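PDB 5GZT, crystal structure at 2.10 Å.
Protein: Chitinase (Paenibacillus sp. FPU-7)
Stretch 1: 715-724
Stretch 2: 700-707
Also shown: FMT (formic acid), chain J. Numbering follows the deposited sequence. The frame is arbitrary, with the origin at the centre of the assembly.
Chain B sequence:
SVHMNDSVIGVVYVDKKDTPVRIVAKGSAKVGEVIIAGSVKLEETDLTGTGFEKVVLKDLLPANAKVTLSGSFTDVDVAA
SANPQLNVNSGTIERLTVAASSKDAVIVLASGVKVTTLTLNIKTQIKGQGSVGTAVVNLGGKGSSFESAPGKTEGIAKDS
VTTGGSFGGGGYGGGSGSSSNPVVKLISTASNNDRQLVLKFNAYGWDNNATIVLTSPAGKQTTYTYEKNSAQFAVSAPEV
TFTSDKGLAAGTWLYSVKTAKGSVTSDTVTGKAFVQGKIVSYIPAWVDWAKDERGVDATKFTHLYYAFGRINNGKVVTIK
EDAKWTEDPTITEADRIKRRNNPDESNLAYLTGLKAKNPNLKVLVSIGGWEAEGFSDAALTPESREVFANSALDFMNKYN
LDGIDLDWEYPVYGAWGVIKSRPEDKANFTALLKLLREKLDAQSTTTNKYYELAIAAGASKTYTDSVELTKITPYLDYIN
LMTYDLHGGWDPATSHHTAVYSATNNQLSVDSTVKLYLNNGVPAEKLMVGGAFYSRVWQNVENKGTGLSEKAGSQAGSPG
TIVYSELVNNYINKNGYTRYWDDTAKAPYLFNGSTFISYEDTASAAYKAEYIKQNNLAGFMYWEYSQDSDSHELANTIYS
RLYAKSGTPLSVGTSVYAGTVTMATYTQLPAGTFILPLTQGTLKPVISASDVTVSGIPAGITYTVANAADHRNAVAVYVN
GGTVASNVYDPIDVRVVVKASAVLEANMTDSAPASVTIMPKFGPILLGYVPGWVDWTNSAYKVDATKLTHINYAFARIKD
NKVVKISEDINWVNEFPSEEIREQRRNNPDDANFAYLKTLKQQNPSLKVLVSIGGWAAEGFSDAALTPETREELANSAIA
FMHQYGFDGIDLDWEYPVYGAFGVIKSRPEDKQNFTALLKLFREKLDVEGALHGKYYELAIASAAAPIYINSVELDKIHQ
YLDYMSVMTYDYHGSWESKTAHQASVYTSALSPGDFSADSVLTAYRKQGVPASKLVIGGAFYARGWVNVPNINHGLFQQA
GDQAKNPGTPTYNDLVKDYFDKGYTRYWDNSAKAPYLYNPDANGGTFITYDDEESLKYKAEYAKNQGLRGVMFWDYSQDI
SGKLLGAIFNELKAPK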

# COMPACT_ATOMS: atom_id res chain seq x y z
N VAL B 715 -19.40 -23.12 3.09
CA VAL B 715 -20.32 -23.92 3.81
C VAL B 715 -21.01 -24.87 2.88
O VAL B 715 -21.42 -24.47 1.81
CB VAL B 715 -21.43 -23.00 4.41
CG1 VAL B 715 -22.55 -23.83 5.04
CG2 VAL B 715 -20.81 -22.12 5.47
N ALA B 716 -21.16 -26.11 3.33
CA ALA B 716 -22.00 -27.12 2.74
C ALA B 716 -23.20 -27.33 3.61
O ALA B 716 -23.07 -27.45 4.84
CB ALA B 716 -21.29 -28.45 2.63
N VAL B 717 -24.38 -27.34 2.97
CA VAL B 717 -25.60 -27.72 3.63
C VAL B 717 -26.00 -28.99 3.01
O VAL B 717 -26.43 -28.98 1.86
CB VAL B 717 -26.73 -26.65 3.52
CG1 VAL B 717 -27.97 -27.13 4.26
CG2 VAL B 717 -26.31 -25.30 4.04
N TYR B 718 -25.92 -30.11 3.74
CA TYR B 718 -26.27 -31.44 3.20
C TYR B 718 -27.77 -31.68 3.48
O TYR B 718 -28.20 -31.73 4.65
CB TYR B 718 -25.42 -32.54 3.86
CG TYR B 718 -23.90 -32.39 3.61
CD1 TYR B 718 -23.30 -32.70 2.39
CD2 TYR B 718 -23.08 -31.95 4.64
CE1 TYR B 718 -21.93 -32.52 2.20
CE2 TYR B 718 -21.74 -31.84 4.48
CZ TYR B 718 -21.17 -32.08 3.30
OH TYR B 718 -19.78 -31.83 3.27
N VAL B 719 -28.58 -31.71 2.42
CA VAL B 719 -30.02 -32.01 2.56
C VAL B 719 -30.12 -33.53 2.42
O VAL B 719 -29.75 -34.12 1.40
CB VAL B 719 -30.84 -31.29 1.48
CG1 VAL B 719 -32.31 -31.65 1.57
CG2 VAL B 719 -30.70 -29.77 1.69
N ASN B 720 -30.64 -34.16 3.42
CA ASN B 720 -30.82 -35.62 3.43
C ASN B 720 -31.78 -36.15 2.46
O ASN B 720 -31.63 -37.30 1.96
CB ASN B 720 -31.37 -36.04 4.72
CG ASN B 720 -30.46 -36.93 5.42
OD1 ASN B 720 -30.33 -38.13 5.01
ND2 ASN B 720 -29.75 -36.39 6.46
N GLY B 721 -32.82 -35.40 2.15
CA GLY B 721 -33.71 -36.08 1.22
C GLY B 721 -34.79 -36.86 1.98
O GLY B 721 -34.61 -37.26 3.18
N GLY B 722 -35.91 -37.03 1.30
CA GLY B 722 -37.03 -37.68 1.91
C GLY B 722 -38.31 -37.20 1.22
O GLY B 722 -38.26 -36.75 0.07
N THR B 723 -39.42 -37.37 1.92
CA THR B 723 -40.76 -37.24 1.32
C THR B 723 -41.35 -35.98 1.91
O THR B 723 -41.47 -35.87 3.10
CB THR B 723 -41.66 -38.42 1.68
OG1 THR B 723 -41.04 -39.61 1.19
CG2 THR B 723 -43.14 -38.27 0.94
N VAL B 724 -41.60 -35.00 1.06
CA VAL B 724 -42.20 -33.76 1.53
C VAL B 724 -43.69 -34.06 1.70
O VAL B 724 -44.26 -34.83 0.89
CB VAL B 724 -41.94 -32.67 0.45
CG1 VAL B 724 -42.60 -31.37 0.80
CG2 VAL B 724 -40.40 -32.49 0.23
C FMT J . -30.81 -24.18 11.99
O1 FMT J . -30.02 -24.59 11.08
O2 FMT J . -30.42 -23.55 13.15
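Stretch 2, residues 700-707: GITYTVAN

Stretch 2 runs antiparallel to stretch 1: the axes of strands 703-707 and 715-719 make an angle of 154° between their N-to-C directions and approach to 4.6 Å. Ile 701 (-96/123, chi1 and chi2 both m) points its CA-to-CB bond toward stretch 1; its CG2 lies 3.9 Å from Val 719 CG1, and its CD1 lies 3.5 Å from Gly 722 C, where a side chain on Gly 722 would clash with that same methyl. Thr 702 O accepts a hydrogen bond from Asn 720 N (3.0 Å, 160°), while a water accepts from Thr 702 N (3.0 Å) and donates to Gly 721 O (2.6 Å), bridging the backbones.

The backbone is extended through Thr 704, Val 705 and Ala 706, and hydrogen-bonded pairs alternate with non-hydrogen-bonded ones, as in an antiparallel ladder. Tyr 703 pairs with Val 719 without hydrogen bonds; the end of its side chain leads away, and its OH donates a hydrogen bond to O1 of the formic acid, 2.7 Å. Thr 704 N to Tyr 718 O is 3.0 Å, Tyr 718 N to Thr 704 O 2.8 Å. Val 705 faces Val 717. Ala 706 repeats the two-bond pattern with Ala 716, and its CB meets the ring edge of Tyr 718 at CE2, 3.6 Å. Asn 707 pairs with Val 715, their side chains diverging.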

# COMPACT_ATOMS: atom_id res chain seq x y z
N GLY B 700 -39.69 -32.31 8.35
CA GLY B 700 -39.43 -33.75 8.37
C GLY B 700 -38.23 -34.12 7.48
O GLY B 700 -37.82 -35.28 7.53
N ILE B 701 -37.64 -33.14 6.74
CA ILE B 701 -36.45 -33.39 5.98
C ILE B 701 -35.25 -32.94 6.83
O ILE B 701 -35.19 -31.83 7.30
CB ILE B 701 -36.41 -32.71 4.65
CG1 ILE B 701 -37.58 -33.04 3.72
CG2 ILE B 701 -35.11 -33.06 3.94
CD1 ILE B 701 -37.63 -34.48 3.39
N THR B 702 -34.33 -33.86 7.09
CA THR B 702 -33.15 -33.50 7.92
C THR B 702 -31.98 -32.94 7.07
O THR B 702 -31.91 -33.13 5.88
CB THR B 702 -32.71 -34.68 8.75
OG1 THR B 702 -32.36 -35.74 7.86
CG2 THR B 702 -33.89 -35.09 9.63
N TYR B 703 -31.12 -32.16 7.70
CA TYR B 703 -29.99 -31.62 7.00
C TYR B 703 -28.90 -31.46 8.03
O TYR B 703 -29.16 -31.36 9.23
CB TYR B 703 -30.33 -30.24 6.40
CG TYR B 703 -30.73 -29.23 7.44
CD1 TYR B 703 -32.07 -29.09 7.85
CD2 TYR B 703 -29.80 -28.40 8.01
CE1 TYR B 703 -32.44 -28.16 8.82
CE2 TYR B 703 -30.18 -27.45 8.98
CZ TYR B 703 -31.50 -27.35 9.33
OH TYR B 703 -31.85 -26.47 10.26
N THR B 704 -27.67 -31.34 7.55
CA THR B 704 -26.51 -30.99 8.42
C THR B 704 -25.70 -29.89 7.72
O THR B 704 -25.91 -29.64 6.47
CB THR B 704 -25.60 -32.22 8.55
OG1 THR B 704 -25.20 -32.64 7.26
CG2 THR B 704 -26.27 -33.41 9.19
N VAL B 705 -24.87 -29.15 8.47
CA VAL B 705 -24.01 -28.17 7.86
C VAL B 705 -22.56 -28.58 8.18
O VAL B 705 -22.33 -29.15 9.22
CB VAL B 705 -24.27 -26.76 8.33
CG1 VAL B 705 -25.73 -26.42 8.10
CG2 VAL B 705 -23.94 -26.63 9.81
N ALA B 706 -21.63 -28.31 7.27
CA ALA B 706 -20.23 -28.64 7.44
C ALA B 706 -19.47 -27.73 6.49
O ALA B 706 -20.05 -26.93 5.67
CB ALA B 706 -19.94 -30.13 7.12
N ASN B 707 -18.16 -27.81 6.59
CA ASN B 707 -17.28 -27.13 5.63
C ASN B 707 -17.32 -27.97 4.37
O ASN B 707 -17.09 -29.16 4.43
CB ASN B 707 -15.79 -27.12 6.11
CG ASN B 707 -15.59 -26.28 7.36
OD1 ASN B 707 -15.08 -25.15 7.35
ND2 ASN B 707 -16.02 -26.80 8.38
O HOH W 1 -34.57 -36.50 5.64